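Local structure of dipicolinate synthase subunit B (3LQK) at residues A[39-44]-A[70-75]; A[29-34]-A[174-179]. The protein is subunit B of dipicolinate synthase, a flavoprotein-family subunit that probably takes part in making dipicolinate, the spore acid of bacilli. One frame throughout, in Å; residues are numbered along the deposited sequence.

Contact 1 of 2, residues A[39-44]-A[70-75]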
ATOM      1  N   THR A  39      17.091 -11.273  27.153  1.00 14.30           N
ATOM      2  CA  THR A  39      15.871 -10.852  27.799  1.00 13.59           C
ATOM      3  C   THR A  39      14.640 -11.358  27.075  1.00 13.84           C
ATOM      4  O   THR A  39      14.415 -10.971  25.917  1.00 14.18           O
ATOM      5  CB  THR A  39      15.813  -9.349  27.868  1.00 13.49           C
ATOM      6  OG1 THR A  39      16.914  -8.903  28.658  1.00 16.29           O
ATOM      7  CG2 THR A  39      14.458  -8.855  28.514  1.00 10.52           C
ATOM      8  N   PRO A  40      13.820 -12.192  27.735  1.00 13.71           N
ATOM      9  CA  PRO A  40      12.583 -12.653  27.100  1.00 14.01           C
ATOM     10  C   PRO A  40      11.469 -11.598  27.146  1.00 13.88           C
ATOM     11  O   PRO A  40      11.299 -10.882  28.169  1.00 14.60           O
ATOM     12  CB  PRO A  40      12.194 -13.903  27.909  1.00 14.25           C
ATOM     13  CG  PRO A  40      13.330 -14.096  28.906  1.00 14.66           C
ATOM     14  CD  PRO A  40      13.961 -12.771  29.080  1.00 14.10           C
ATOM     15  N   PHE A  41      10.761 -11.488  26.036  1.00 12.62           N
ATOM     16  CA  PHE A  41       9.568 -10.649  25.907  1.00 12.63           C
ATOM     17  C   PHE A  41       8.366 -11.517  25.516  1.00 11.78           C
ATOM     18  O   PHE A  41       8.491 -12.394  24.661  1.00 12.73           O
ATOM     19  CB  PHE A  41       9.747  -9.624  24.798  1.00 11.98           C
ATOM     20  CG  PHE A  41      10.694  -8.503  25.111  1.00 11.55           C
ATOM     21  CD1 PHE A  41      10.240  -7.217  25.203  1.00 12.28           C
ATOM     22  CD2 PHE A  41      12.052  -8.730  25.178  1.00 11.44           C
ATOM     23  CE1 PHE A  41      11.114  -6.164  25.438  1.00 13.29           C
ATOM     24  CE2 PHE A  41      12.931  -7.696  25.470  1.00 14.11           C
ATOM     25  CZ  PHE A  41      12.454  -6.409  25.601  1.00 12.45           C
ATOM     26  N   VAL A  42       7.209 -11.293  26.122  1.00 13.28           N
ATOM     27  CA  VAL A  42       6.015 -12.096  25.846  1.00 13.61           C
ATOM     28  C   VAL A  42       4.801 -11.193  25.685  1.00 15.18           C
ATOM     29  O   VAL A  42       4.880 -10.004  25.935  1.00 14.31           O
ATOM     30  CB  VAL A  42       5.748 -13.164  26.922  1.00 15.78           C
ATOM     31  CG1 VAL A  42       6.835 -14.288  26.907  1.00 10.96           C
ATOM     32  CG2 VAL A  42       5.549 -12.535  28.300  1.00 13.94           C
ATOM     33  N   THR A  43       3.689 -11.735  25.201  1.00 16.63           N
ATOM     34  CA  THR A  43       2.655 -10.865  24.634  1.00 18.21           C
ATOM     35  C   THR A  43       1.626 -10.540  25.691  1.00 20.31           C
ATOM     36  O   THR A  43       0.854  -9.594  25.536  1.00 20.46           O
ATOM     37  CB  THR A  43       1.945 -11.462  23.415  1.00 18.71           C
ATOM     38  OG1 THR A  43       1.467 -12.766  23.762  1.00 19.77           O
ATOM     39  CG2 THR A  43       2.895 -11.543  22.176  1.00 17.25           C
ATOM     40  N   HIS A  44       1.621 -11.305  26.771  1.00 21.49           N
ATOM     41  CA  HIS A  44       0.703 -11.003  27.865  1.00 24.04           C
ATOM     42  C   HIS A  44       1.381 -11.232  29.177  1.00 24.58           C
ATOM     43  O   HIS A  44       2.409 -11.924  29.229  1.00 21.55           O
ATOM     44  CB  HIS A  44      -0.500 -11.929  27.792  1.00 24.48           C
ATOM     45  CG  HIS A  44      -1.340 -11.698  26.591  1.00 29.90           C
ATOM     46  ND1 HIS A  44      -2.212 -10.630  26.496  1.00 34.34           N
ATOM     47  CD2 HIS A  44      -1.443 -12.384  25.420  1.00 33.35           C
ATOM     48  CE1 HIS A  44      -2.806 -10.662  25.310  1.00 35.22           C
ATOM     49  NE2 HIS A  44      -2.359 -11.715  24.638  1.00 35.72           N
ATOM     50  N   PRO A  70      14.577 -10.883  33.955  1.00 20.78           N
ATOM     51  CA  PRO A  70      13.122 -10.793  34.085  1.00 21.13           C
ATOM     52  C   PRO A  70      12.391 -10.758  32.724  1.00 21.16           C
ATOM     53  O   PRO A  70      12.798 -10.024  31.784  1.00 22.09           O
ATOM     54  CB  PRO A  70      12.917  -9.479  34.837  1.00 21.24           C
ATOM     55  CG  PRO A  70      14.151  -9.295  35.597  1.00 21.96           C
ATOM     56  CD  PRO A  70      15.247  -9.822  34.725  1.00 21.64           C
ATOM     57  N   ILE A  71      11.333 -11.571  32.638  1.00 20.76           N
ATOM     58  CA  ILE A  71      10.475 -11.662  31.478  1.00 19.09           C
ATOM     59  C   ILE A  71       9.717 -10.339  31.306  1.00 19.27           C
ATOM     60  O   ILE A  71       9.100  -9.838  32.233  1.00 19.14           O
ATOM     61  CB  ILE A  71       9.491 -12.818  31.678  1.00 19.99           C
ATOM     62  CG1 ILE A  71      10.307 -14.129  31.732  1.00 19.12           C
ATOM     63  CG2 ILE A  71       8.398 -12.836  30.540  1.00 17.12           C
ATOM     64  CD1 ILE A  71       9.525 -15.387  31.920  1.00 19.42           C
ATOM     65  N   VAL A  72       9.831  -9.726  30.138  1.00 17.41           N
ATOM     66  CA  VAL A  72       9.151  -8.475  29.887  1.00 15.45           C
ATOM     67  C   VAL A  72       7.768  -8.820  29.341  1.00 15.76           C
ATOM     68  O   VAL A  72       7.622  -9.260  28.188  1.00 15.35           O
ATOM     69  CB  VAL A  72       9.925  -7.602  28.909  1.00 15.07           C
ATOM     70  CG1 VAL A  72       9.170  -6.339  28.658  1.00 14.17           C
ATOM     71  CG2 VAL A  72      11.344  -7.302  29.414  1.00 12.76           C
ATOM     72  N   ASP A  73       6.761  -8.623  30.180  1.00 15.50           N
ATOM     73  CA  ASP A  73       5.412  -9.002  29.881  1.00 17.01           C
ATOM     74  C   ASP A  73       4.395  -7.870  29.979  1.00 17.83           C
ATOM     75  O   ASP A  73       3.225  -8.134  30.067  1.00 17.26           O
ATOM     76  CB  ASP A  73       4.988 -10.137  30.788  1.00 17.91           C
ATOM     77  CG  ASP A  73       4.947  -9.754  32.268  1.00 20.32           C
ATOM     78  OD1 ASP A  73       5.439  -8.668  32.658  1.00 19.72           O
ATOM     79  OD2 ASP A  73       4.414 -10.593  33.041  1.00 23.65           O
ATOM     80  N   SER A  74       4.853  -6.614  29.892  1.00 18.75           N
ATOM     81  CA  SER A  74       3.970  -5.448  29.979  1.00 18.55           C
ATOM     82  C   SER A  74       4.611  -4.310  29.197  1.00 19.01           C
ATOM     83  O   SER A  74       5.841  -4.312  28.986  1.00 19.12           O
ATOM     84  CB  SER A  74       3.815  -5.001  31.440  1.00 19.00           C
ATOM     85  OG  SER A  74       5.044  -4.463  31.924  1.00 19.33           O
HETATM   86  N   MSE A  75       3.792  -3.335  28.804  1.00 18.68           N
HETATM   87  CA  MSE A  75       4.269  -2.162  28.092  1.00 19.53           C
HETATM   88  C   MSE A  75       5.231  -1.353  28.933  1.00 18.33           C
HETATM   89  O   MSE A  75       6.245  -0.919  28.423  1.00 17.91           O
HETATM   90  CB  MSE A  75       3.117  -1.243  27.621  1.00 20.83           C
HETATM   91  CG  MSE A  75       2.050  -1.893  26.757  1.00 24.29           C
HETATM   92 SE   MSE A  75       2.886  -2.803  25.225  1.00 31.01          SE
HETATM   93  CE  MSE A  75       2.551  -1.453  23.831  1.00 26.67           C
TER
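Val-72 lies against the ring of Phe-41, the two side chains side by side and pointing the same way. Its CB sits over one ring face, 3.9 Å from the centroid of Phe-41 and displaced toward the rim, a CH-pi contact. CG1 of Val-72, anti to its backbone N (chi1 179°), meets CD1 of Phe-41 at 3.7 Å. The other methyl, CG2, meets CG2 of Thr-39. Phe-81 adds an edge-to-face contact with the Phe-41 ring. Ile-71 and Val-42 pack separately, CG2 to CG2 at 3.6 Å, with Trp-59 and Ile-63 of helix 58-66 nearby. CG of Pro-40 meets CG1 of Ile-71, the two side chains crossing at about a right angle. Between these groups runs a single beta bridge. Val-72 N donates to Pro-40 O at 2.7 Å, nearly straight at 177°, and Val-42 N donates to Val-72 O at 2.9 Å. CB of Asp-73 touches CG2 of Val-42. Strand 37-41 also pairs with strand 9-13. The chemistry implies a short backbone tie beside strand 37-41, with Phe-41, Val-72 and Thr-39 on one side and Pro-40, Ile-71 and Val-42 on the other, while the Asp-73 carboxylate forms a salt bridge with Lys-77 and a hydrogen bond with Val-46 N.

Contact 2 of 2, residues A[29-34]-A[174-179]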
ATOM      1  N   GLU A  29      18.438 -20.849  24.279  1.00 15.62           N
ATOM      2  CA  GLU A  29      19.475 -21.476  25.054  1.00 16.80           C
ATOM      3  C   GLU A  29      20.859 -21.392  24.357  1.00 16.25           C
ATOM      4  O   GLU A  29      21.854 -21.036  25.006  1.00 15.91           O
ATOM      5  CB  GLU A  29      19.066 -22.924  25.399  1.00 17.71           C
ATOM      6  CG  GLU A  29      20.286 -23.801  25.829  1.00 21.64           C
ATOM      7  CD  GLU A  29      20.839 -23.462  27.209  1.00 28.59           C
ATOM      8  OE1 GLU A  29      20.126 -22.750  27.958  1.00 29.19           O
ATOM      9  OE2 GLU A  29      21.984 -23.953  27.561  1.00 33.35           O
ATOM     10  N   ARG A  30      20.928 -21.640  23.049  1.00 15.46           N
ATOM     11  CA  ARG A  30      22.185 -21.436  22.312  1.00 15.70           C
ATOM     12  C   ARG A  30      22.729 -20.019  22.407  1.00 15.29           C
ATOM     13  O   ARG A  30      23.939 -19.822  22.470  1.00 15.01           O
ATOM     14  CB  ARG A  30      22.041 -21.679  20.810  1.00 15.80           C
ATOM     15  CG  ARG A  30      22.353 -23.009  20.347  1.00 19.87           C
ATOM     16  CD  ARG A  30      21.902 -23.184  18.897  1.00 19.19           C
ATOM     17  NE  ARG A  30      22.981 -22.944  17.934  1.00 17.01           N
ATOM     18  CZ  ARG A  30      22.796 -22.809  16.626  1.00 16.56           C
ATOM     19  NH1 ARG A  30      21.552 -22.839  16.099  1.00 15.44           N
ATOM     20  NH2 ARG A  30      23.849 -22.673  15.854  1.00 17.47           N
ATOM     21  N   LEU A  31      21.866 -19.020  22.319  1.00 14.18           N
ATOM     22  CA  LEU A  31      22.372 -17.654  22.425  1.00 14.07           C
ATOM     23  C   LEU A  31      23.033 -17.448  23.783  1.00 14.47           C
ATOM     24  O   LEU A  31      24.070 -16.845  23.840  1.00 13.61           O
ATOM     25  CB  LEU A  31      21.265 -16.617  22.219  1.00 13.58           C
ATOM     26  CG  LEU A  31      20.513 -16.568  20.901  1.00 13.82           C
ATOM     27  CD1 LEU A  31      19.488 -15.381  20.932  1.00 12.78           C
ATOM     28  CD2 LEU A  31      21.575 -16.444  19.798  1.00 17.12           C
ATOM     29  N   VAL A  32      22.414 -17.928  24.868  1.00 14.96           N
ATOM     30  CA  VAL A  32      22.991 -17.759  26.220  1.00 14.93           C
ATOM     31  C   VAL A  32      24.330 -18.512  26.276  1.00 16.03           C
ATOM     32  O   VAL A  32      25.315 -18.030  26.816  1.00 14.91           O
ATOM     33  CB  VAL A  32      22.003 -18.273  27.362  1.00 15.19           C
ATOM     34  CG1 VAL A  32      22.685 -18.349  28.735  1.00 15.67           C
ATOM     35  CG2 VAL A  32      20.779 -17.413  27.452  1.00 13.49           C
ATOM     36  N   GLU A  33      24.376 -19.677  25.670  1.00 17.05           N
ATOM     37  CA  GLU A  33      25.612 -20.478  25.635  1.00 18.32           C
ATOM     38  C   GLU A  33      26.709 -19.837  24.825  1.00 18.75           C
ATOM     39  O   GLU A  33      27.867 -20.024  25.140  1.00 18.01           O
ATOM     40  CB  GLU A  33      25.340 -21.838  25.006  1.00 19.73           C
ATOM     41  CG  GLU A  33      24.488 -22.741  25.859  1.00 22.94           C
ATOM     42  CD  GLU A  33      24.024 -24.020  25.114  1.00 27.05           C
ATOM     43  OE1 GLU A  33      24.313 -24.245  23.881  1.00 29.36           O
ATOM     44  OE2 GLU A  33      23.336 -24.791  25.801  1.00 25.33           O
ATOM     45  N   LEU A  34      26.344 -19.093  23.781  1.00 18.85           N
ATOM     46  CA  LEU A  34      27.280 -18.275  23.020  1.00 19.88           C
ATOM     47  C   LEU A  34      27.619 -16.893  23.683  1.00 20.27           C
ATOM     48  O   LEU A  34      28.304 -16.048  23.088  1.00 21.40           O
ATOM     49  CB  LEU A  34      26.662 -18.025  21.652  1.00 20.45           C
ATOM     50  CG  LEU A  34      26.533 -19.232  20.717  1.00 22.04           C
ATOM     51  CD1 LEU A  34      25.546 -18.924  19.561  1.00 23.26           C
ATOM     52  CD2 LEU A  34      27.873 -19.562  20.168  1.00 23.70           C
ATOM     53  N   GLU A 174      16.877 -23.111  13.501  1.00 13.48           N
ATOM     54  CA  GLU A 174      18.318 -23.383  13.677  1.00 15.48           C
ATOM     55  C   GLU A 174      19.236 -22.343  13.107  1.00 12.88           C
ATOM     56  O   GLU A 174      20.391 -22.255  13.559  1.00 12.44           O
ATOM     57  CB  GLU A 174      18.766 -24.688  12.984  1.00 17.49           C
ATOM     58  CG  GLU A 174      18.208 -25.883  13.578  1.00 27.57           C
ATOM     59  CD  GLU A 174      18.607 -27.207  12.824  1.00 38.66           C
ATOM     60  OE1 GLU A 174      19.192 -27.174  11.690  1.00 44.41           O
ATOM     61  OE2 GLU A 174      18.298 -28.290  13.389  1.00 43.20           O
ATOM     62  N   ALA A 175      18.790 -21.610  12.090  1.00 12.32           N
ATOM     63  CA  ALA A 175      19.558 -20.493  11.523  1.00 12.60           C
ATOM     64  C   ALA A 175      19.499 -19.197  12.328  1.00 12.48           C
ATOM     65  O   ALA A 175      20.040 -18.182  11.932  1.00 12.93           O
ATOM     66  CB  ALA A 175      19.145 -20.226  10.055  1.00 12.00           C
ATOM     67  N   LEU A 176      18.893 -19.211  13.483  1.00 13.08           N
ATOM     68  CA  LEU A 176      18.706 -17.929  14.214  1.00 14.85           C
ATOM     69  C   LEU A 176      20.018 -17.227  14.603  1.00 15.81           C
ATOM     70  O   LEU A 176      20.221 -16.048  14.245  1.00 15.99           O
ATOM     71  CB  LEU A 176      17.756 -18.156  15.381  1.00 16.25           C
ATOM     72  CG  LEU A 176      17.305 -17.075  16.361  1.00 20.14           C
ATOM     73  CD1 LEU A 176      15.860 -17.431  16.879  1.00 23.39           C
ATOM     74  CD2 LEU A 176      18.242 -17.002  17.518  1.00 18.43           C
ATOM     75  N   PRO A 177      21.001 -17.971  15.178  1.00 14.76           N
ATOM     76  CA  PRO A 177      22.216 -17.285  15.559  1.00 14.49           C
ATOM     77  C   PRO A 177      22.988 -16.695  14.440  1.00 13.75           C
ATOM     78  O   PRO A 177      23.511 -15.614  14.548  1.00 13.83           O
ATOM     79  CB  PRO A 177      23.048 -18.381  16.242  1.00 15.50           C
ATOM     80  CG  PRO A 177      22.004 -19.284  16.826  1.00 15.69           C
ATOM     81  CD  PRO A 177      20.980 -19.338  15.677  1.00 14.49           C
ATOM     82  N   GLU A 178      23.083 -17.419  13.362  1.00 13.40           N
ATOM     83  CA  GLU A 178      23.718 -16.911  12.163  1.00 13.67           C
ATOM     84  C   GLU A 178      23.018 -15.650  11.646  1.00 11.57           C
ATOM     85  O   GLU A 178      23.688 -14.717  11.210  1.00 12.24           O
ATOM     86  CB  GLU A 178      23.659 -17.985  11.061  1.00 14.40           C
ATOM     87  CG  GLU A 178      24.531 -19.204  11.301  1.00 20.55           C
ATOM     88  CD  GLU A 178      23.927 -20.353  12.218  1.00 25.51           C
ATOM     89  OE1 GLU A 178      22.825 -20.196  12.817  1.00 20.25           O
ATOM     90  OE2 GLU A 178      24.639 -21.425  12.359  1.00 32.14           O
ATOM     91  N   THR A 179      21.686 -15.630  11.677  1.00 10.51           N
ATOM     92  CA  THR A 179      20.919 -14.460  11.254  1.00 10.50           C
ATOM     93  C   THR A 179      21.217 -13.284  12.156  1.00 11.23           C
ATOM     94  O   THR A 179      21.396 -12.144  11.697  1.00 11.48           O
ATOM     95  CB  THR A 179      19.429 -14.769  11.192  1.00 11.44           C
ATOM     96  OG1 THR A 179      19.240 -15.932  10.349  1.00 12.10           O
ATOM     97  CG2 THR A 179      18.579 -13.595  10.656  1.00  5.55           C
TER
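The C-terminal part of helix 25-33 faces the start of helix 176-184, and the backbones come nearest at Leu-31 and Pro-177, whose CA atoms are 6.9 Å apart. Arg-30 reaches across with its chain bent at chi3 (96°). CG of Pro-177 lies over the centre of one guanidinium face, 3.6 Å above its plane, and the two side chains cross at about a right angle. NH1 of Arg-30 donates to Glu-174 O at 2.9 Å, and that oxygen lies close to the guanidinium plane. Gln-27 OE1 is a second partner of NH1. NH2 forms a long salt bridge to OE2 of Glu-178, 3.8 Å away, with the guanidinium and carboxylate planes 63° apart. An alanine here would probably leave Glu-174 O and the Glu-178 carboxylate without these partners, and CG and CD of Pro-177 without the guanidinium beside them. In this alpha/beta fold both helices pack on the central sheet: Leu-31 and Leu-176 both touch Phe-12 of strand 9-13, and Leu-176 also touches Ile-155. There CD1 of Leu-31 meets CD2 of Leu-176 at 4.0 Å. CD2 of Leu-31 touches CG of Pro-177 at 4.1 Å. Leu-34 adds its CD1 against CB of Pro-177.

Overall arrangement
Both contacts are partly buried; their centres are about 20 Å apart and the contacts do not touch. They are linked through consecutive elements, since helix 25-33 of contact 2 leads into strand 37-41 of contact 1. Strand 9-13 adjoins both, pairing with the strand of contact 1 and packing against Leu-31 and Leu-176 of contact 2. Contact 1 ties a loop to the edge of the sheet by backbone bonds and apolar packing. In contact 2, helix 25-33 contributes only side chains, with Arg-30 at the partly exposed margin, while the other segment offers side chains and one backbone carbonyl of the turn before helix 176-184. Contact 2 joins parts 140 residues apart, against 26 for contact 1.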